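Local coordinates for antigen 43 (Escherichia coli, PDB 4KH3), which mediates bacterial self-association, clumping cells together through a Velcro-like mechanism, as the passenger domain of an autotransporter of the AIDA type, at residues A[345-350]-A[355-360]; A[375-378]-A[382-385]. All blocks are in the same frame, centred on the assembly; numbering follows the deposited sequence.

Contact 1: A[345-350]-A[355-360]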
ATOM      1  N   ALA A 345     -20.305  -1.620  17.849  1.00 29.56           N
ATOM      2  CA  ALA A 345     -19.027  -2.212  18.192  1.00 23.66           C
ATOM      3  C   ALA A 345     -18.855  -2.255  19.703  1.00 27.13           C
ATOM      4  O   ALA A 345     -19.601  -1.620  20.438  1.00 34.71           O
ATOM      5  CB  ALA A 345     -17.895  -1.438  17.544  1.00 28.58           C
ATOM      6  N   ALA A 346     -17.877  -3.027  20.160  1.00 23.92           N
ATOM      7  CA  ALA A 346     -17.535  -3.081  21.571  1.00 30.72           C
ATOM      8  C   ALA A 346     -16.115  -2.573  21.698  1.00 33.76           C
ATOM      9  O   ALA A 346     -15.194  -3.137  21.104  1.00 34.22           O
ATOM     10  CB  ALA A 346     -17.640  -4.499  22.096  1.00 24.38           C
ATOM     11  N   VAL A 347     -15.949  -1.483  22.442  1.00 31.52           N
ATOM     12  CA  VAL A 347     -14.668  -0.808  22.565  1.00 28.07           C
ATOM     13  C   VAL A 347     -14.458  -0.319  23.996  1.00 26.13           C
ATOM     14  O   VAL A 347     -15.372   0.199  24.618  1.00 35.25           O
ATOM     15  CB  VAL A 347     -14.569   0.406  21.597  1.00 25.82           C
ATOM     16  CG1 VAL A 347     -13.229   1.103  21.743  1.00 26.73           C
ATOM     17  CG2 VAL A 347     -14.771  -0.028  20.155  1.00 26.26           C
ATOM     18  N   SER A 348     -13.256  -0.497  24.520  1.00 27.41           N
ATOM     19  CA  SER A 348     -12.891   0.107  25.791  1.00 33.64           C
ATOM     20  C   SER A 348     -11.440   0.545  25.683  1.00 33.38           C
ATOM     21  O   SER A 348     -10.612  -0.153  25.089  1.00 27.93           O
ATOM     22  CB  SER A 348     -13.076  -0.874  26.960  1.00 21.36           C
ATOM     23  OG  SER A 348     -11.828  -1.254  27.534  1.00 31.16           O
ATOM     24  N   GLY A 349     -11.128   1.701  26.252  1.00 33.31           N
ATOM     25  CA  GLY A 349      -9.767   2.190  26.210  1.00 28.23           C
ATOM     26  C   GLY A 349      -9.623   3.548  26.844  1.00 31.97           C
ATOM     27  O   GLY A 349     -10.510   4.004  27.561  1.00 35.62           O
ATOM     28  N   THR A 350      -8.500   4.200  26.574  1.00 32.16           N
ATOM     29  CA  THR A 350      -8.243   5.516  27.135  1.00 34.43           C
ATOM     30  C   THR A 350      -7.807   6.524  26.055  1.00 37.73           C
ATOM     31  O   THR A 350      -6.947   6.227  25.227  1.00 38.79           O
ATOM     32  CB  THR A 350      -7.199   5.433  28.286  1.00 34.45           C
ATOM     33  OG1 THR A 350      -6.041   4.734  27.832  1.00 40.58           O
ATOM     34  CG2 THR A 350      -7.767   4.674  29.474  1.00 35.54           C
ATOM     35  N   LYS A 355      -8.565  10.050  29.864  1.00 39.18           N
ATOM     36  CA  LYS A 355      -9.943   9.717  30.210  1.00 38.64           C
ATOM     37  C   LYS A 355     -10.393   8.426  29.542  1.00 41.12           C
ATOM     38  O   LYS A 355      -9.996   8.126  28.417  1.00 40.89           O
ATOM     39  CB  LYS A 355     -10.885  10.850  29.809  1.00 36.61           C
ATOM     40  CG  LYS A 355     -10.624  12.165  30.536  1.00 60.83           C
ATOM     41  CD  LYS A 355     -11.539  13.275  30.015  1.00 68.56           C
ATOM     42  CE  LYS A 355     -11.274  14.610  30.706  1.00 73.85           C
ATOM     43  NZ  LYS A 355     -12.284  15.642  30.316  1.00 74.24           N
ATOM     44  N   ALA A 356     -11.244   7.676  30.230  1.00 33.02           N
ATOM     45  CA  ALA A 356     -11.700   6.390  29.726  1.00 32.46           C
ATOM     46  C   ALA A 356     -12.833   6.612  28.763  1.00 26.43           C
ATOM     47  O   ALA A 356     -13.593   7.563  28.901  1.00 34.97           O
ATOM     48  CB  ALA A 356     -12.157   5.481  30.881  1.00 17.59           C
ATOM     49  N   PHE A 357     -12.946   5.739  27.774  1.00 21.41           N
ATOM     50  CA  PHE A 357     -14.108   5.784  26.903  1.00 26.83           C
ATOM     51  C   PHE A 357     -14.574   4.368  26.624  1.00 23.81           C
ATOM     52  O   PHE A 357     -13.840   3.401  26.856  1.00 22.67           O
ATOM     53  CB  PHE A 357     -13.790   6.529  25.606  1.00 29.61           C
ATOM     54  CG  PHE A 357     -12.761   5.850  24.761  1.00 28.71           C
ATOM     55  CD1 PHE A 357     -11.416   6.068  24.981  1.00 32.03           C
ATOM     56  CD2 PHE A 357     -13.141   4.980  23.752  1.00 30.53           C
ATOM     57  CE1 PHE A 357     -10.464   5.437  24.205  1.00 28.83           C
ATOM     58  CE2 PHE A 357     -12.191   4.350  22.974  1.00 31.33           C
ATOM     59  CZ  PHE A 357     -10.853   4.582  23.201  1.00 24.86           C
ATOM     60  N   SER A 358     -15.791   4.233  26.122  1.00 27.58           N
ATOM     61  CA  SER A 358     -16.318   2.901  25.869  1.00 27.93           C
ATOM     62  C   SER A 358     -17.493   2.906  24.923  1.00 28.69           C
ATOM     63  O   SER A 358     -18.203   3.904  24.781  1.00 35.08           O
ATOM     64  CB  SER A 358     -16.728   2.214  27.176  1.00 23.38           C
ATOM     65  OG  SER A 358     -17.876   2.832  27.727  1.00 30.22           O
ATOM     66  N   ILE A 359     -17.674   1.769  24.267  1.00 27.98           N
ATOM     67  CA  ILE A 359     -18.843   1.505  23.466  1.00 30.57           C
ATOM     68  C   ILE A 359     -19.205   0.077  23.831  1.00 33.67           C
ATOM     69  O   ILE A 359     -18.320  -0.756  23.983  1.00 37.20           O
ATOM     70  CB  ILE A 359     -18.531   1.579  21.969  1.00 28.05           C
ATOM     71  CG1 ILE A 359     -17.751   2.853  21.648  1.00 32.28           C
ATOM     72  CG2 ILE A 359     -19.816   1.505  21.141  1.00 29.55           C
ATOM     73  CD1 ILE A 359     -17.499   3.054  20.176  1.00 29.40           C
ATOM     74  N   GLY A 360     -20.492  -0.204  23.992  1.00 35.46           N
ATOM     75  CA  GLY A 360     -20.938  -1.523  24.409  1.00 33.66           C
ATOM     76  C   GLY A 360     -22.441  -1.577  24.598  1.00 33.43           C
ATOM     77  O   GLY A 360     -23.025  -0.680  25.208  1.00 31.59           O
TER

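Contact 2: A[375-378]-A[382-385]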
ATOM      1  N   PHE A 375     -17.282   8.318  14.073  1.00 39.57           N
ATOM      2  CA  PHE A 375     -18.166   7.415  14.800  1.00 29.76           C
ATOM      3  C   PHE A 375     -19.521   7.431  14.130  1.00 28.54           C
ATOM      4  O   PHE A 375     -19.972   8.474  13.652  1.00 32.34           O
ATOM      5  CB  PHE A 375     -18.296   7.861  16.254  1.00 29.35           C
ATOM      6  CG  PHE A 375     -19.242   7.025  17.073  1.00 37.97           C
ATOM      7  CD1 PHE A 375     -18.861   5.779  17.544  1.00 34.57           C
ATOM      8  CD2 PHE A 375     -20.504   7.496  17.394  1.00 38.77           C
ATOM      9  CE1 PHE A 375     -19.728   5.021  18.315  1.00 37.99           C
ATOM     10  CE2 PHE A 375     -21.372   6.743  18.163  1.00 37.73           C
ATOM     11  CZ  PHE A 375     -20.985   5.504  18.623  1.00 37.13           C
ATOM     12  N   THR A 376     -20.156   6.271  14.051  1.00 28.90           N
ATOM     13  CA  THR A 376     -21.489   6.190  13.480  1.00 29.78           C
ATOM     14  C   THR A 376     -22.446   5.703  14.561  1.00 35.61           C
ATOM     15  O   THR A 376     -22.242   4.649  15.155  1.00 31.84           O
ATOM     16  CB  THR A 376     -21.527   5.269  12.254  1.00 32.15           C
ATOM     17  OG1 THR A 376     -20.492   5.648  11.344  1.00 35.02           O
ATOM     18  CG2 THR A 376     -22.872   5.358  11.543  1.00 29.96           C
ATOM     19  N   LEU A 377     -23.467   6.498  14.845  1.00 39.02           N
ATOM     20  CA  LEU A 377     -24.459   6.124  15.841  1.00 32.25           C
ATOM     21  C   LEU A 377     -25.636   5.479  15.140  1.00 33.80           C
ATOM     22  O   LEU A 377     -26.345   6.137  14.375  1.00 35.07           O
ATOM     23  CB  LEU A 377     -24.932   7.350  16.601  1.00 26.63           C
ATOM     24  CG  LEU A 377     -26.006   7.077  17.640  1.00 33.09           C
ATOM     25  CD1 LEU A 377     -25.433   6.207  18.738  1.00 30.80           C
ATOM     26  CD2 LEU A 377     -26.542   8.387  18.199  1.00 27.23           C
ATOM     27  N   ASN A 378     -25.840   4.191  15.394  1.00 33.95           N
ATOM     28  CA  ASN A 378     -26.950   3.457  14.788  1.00 44.95           C
ATOM     29  C   ASN A 378     -28.310   3.766  15.421  1.00 36.21           C
ATOM     30  O   ASN A 378     -28.386   4.234  16.560  1.00 32.28           O
ATOM     31  CB  ASN A 378     -26.681   1.950  14.824  1.00 41.18           C
ATOM     32  CG  ASN A 378     -25.424   1.569  14.069  1.00 43.41           C
ATOM     33  OD1 ASN A 378     -25.082   2.184  13.059  1.00 49.33           O
ATOM     34  ND2 ASN A 378     -24.725   0.553  14.560  1.00 37.73           N
ATOM     35  N   THR A 382     -27.355   5.051  21.844  1.00 26.84           N
ATOM     36  CA  THR A 382     -27.132   6.267  22.600  1.00 33.18           C
ATOM     37  C   THR A 382     -25.639   6.594  22.708  1.00 35.17           C
ATOM     38  O   THR A 382     -24.831   5.738  23.046  1.00 40.29           O
ATOM     39  CB  THR A 382     -27.742   6.140  24.014  1.00 38.25           C
ATOM     40  OG1 THR A 382     -29.170   6.123  23.914  1.00 42.71           O
ATOM     41  CG2 THR A 382     -27.297   7.292  24.923  1.00 25.08           C
ATOM     42  N   ALA A 383     -25.280   7.837  22.412  1.00 31.57           N
ATOM     43  CA  ALA A 383     -23.919   8.302  22.621  1.00 32.26           C
ATOM     44  C   ALA A 383     -23.927   9.400  23.672  1.00 30.84           C
ATOM     45  O   ALA A 383     -24.618  10.407  23.522  1.00 36.87           O
ATOM     46  CB  ALA A 383     -23.321   8.810  21.316  1.00 27.05           C
ATOM     47  N   THR A 384     -23.145   9.204  24.727  1.00 30.16           N
ATOM     48  CA  THR A 384     -23.173  10.080  25.887  1.00 24.54           C
ATOM     49  C   THR A 384     -21.839  10.764  26.094  1.00 27.59           C
ATOM     50  O   THR A 384     -20.803  10.110  26.123  1.00 34.72           O
ATOM     51  CB  THR A 384     -23.505   9.270  27.167  1.00 31.15           C
ATOM     52  OG1 THR A 384     -24.780   8.641  27.010  1.00 33.75           O
ATOM     53  CG2 THR A 384     -23.538  10.169  28.400  1.00 21.04           C
ATOM     54  N   ASP A 385     -21.876  12.085  26.247  1.00 36.05           N
ATOM     55  CA  ASP A 385     -20.683  12.877  26.537  1.00 28.16           C
ATOM     56  C   ASP A 385     -19.626  12.809  25.436  1.00 32.72           C
ATOM     57  O   ASP A 385     -18.422  12.903  25.711  1.00 26.39           O
ATOM     58  CB  ASP A 385     -20.081  12.486  27.892  1.00 28.91           C
ATOM     59  CG  ASP A 385     -20.932  12.947  29.061  1.00 37.83           C
ATOM     60  OD1 ASP A 385     -21.552  14.023  28.959  1.00 47.41           O
ATOM     61  OD2 ASP A 385     -20.989  12.237  30.084  1.00 47.27           O
TER

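Contact 1: A[345-350]-A[355-360]
A beta hairpin set into the wall of a beta-helix joins strands 346-350 and 356-360, which run antiparallel with their axes 4.5 Å apart at closest approach. Two hydrogen-bonded pairs hold it. Val347 and Ile359 exchange both of their backbone bonds, Ile359 N reaching Val347 O at 2.8 Å. Gly349 and Phe357 do the same less evenly, with Phe357 N to Gly349 O at 3.0 Å but Gly349 N to Phe357 O at 3.3 Å. Ser348 with Ser358 and Thr350 with Ala356 are the non-hydrogen-bonded pairs, and their side chains project to the outer, more exposed face.

The other face is apolar. Here Val347 and Ile359 run alongside each other in the same direction, with Val347 CB 4.0 Å from Ile359 CG1. The CG2 branch of Ile359, anti to the backbone N, reaches across to the partner segment, 3.2 Å from Ala345 O. Phe357 behaves differently: a chi1 of 64° tucks CG over its own backbone, flanked by N and C, and turns the ring across to the partner strand and beneath Gly349. The glycine CA stands over the ring face, 4.3 Å from its centroid and 28° off the normal, a CH-pi contact made where no side chain intervenes. From the same ring CE2 meets Val347 CG1 at 3.6 Å, at a slant to the ring.

Leu367 of strand 363-370 touches both Phe357 and Ile359, while Ile322 packs on Val347, so the apolar face belongs to the interior. An aromatic side chain resting against a glycine of the neighbouring strand is a recognised cross-strand pairing of antiparallel sheets, here within a hairpin whose second strand interrupts the parallel stacking of an autotransporter beta-helix.

Contact 2: A[375-378]-A[382-385]
Leu377 extends its CD1 methyl over the backbone at the start of strand 382-384, lying 3.8 Å from Thr382 N and 4.0 Å from Ala383 N. The same methyl also meets Ala383 CB, at 4.2 Å, so one branch of the leucine makes every close approach of this residue to the facing strand. Its first torsion explains the reach: with CG anti to the backbone N (chi1 178°), the side chain is carried away from its own strand and across the interior. Phe375, two residues earlier and on the same side of strand 375-377, supplies the second approach. Its ring atom CE2 comes 4.2 Å from Ala383 CB, the methyl lying oblique to the ring.

Ala383 is therefore the shared target, its small methyl directed toward the opposite strand and met by both larger residues. The backbones themselves stay apart: the segment axes approach no nearer than 8.4 Å and their directions differ by 129°, while the nearest CA atoms, those of Leu377 and Ala383, are 7.1 Å from each other. Such spacing leaves the side chains to bridge two walls of the solenoid at the turn that links them.

Neighbouring coils complete the interior. Phe393 touches Leu377 and Ala383 and meets the ring of Phe375 with the planes about 60° apart, while Leu367 and Leu369 pack on Phe375 from strand 363-370. Backbone bonds tie Phe375 to Leu392 and Thr394. No hydrogen bond forms between these two segments; the contact is apolar packing of buried side chains, on one another and on backbone, and so probably depends on shape and exclusion of water more than on direction.

In the fold
The two contacts illustrate two complementary ways in which a beta-helix is held together. Contact 1 is partly buried and works within a wall, where neighbouring strands exchange backbone hydrogen bonds and only one face turns inward. Contact 2 is buried and works between walls, where side chains span the gap. They follow one another along the chain, with centres about 12 Å apart, and strand 363-370 lies between them, pairing with both 356-360 and 382-389. They also meet directly: Ile359 CD1 of the hairpin packs 3.5 Å from Phe375 CE1, so the inner face of contact 1 and the apolar side chains of contact 2 share one interior.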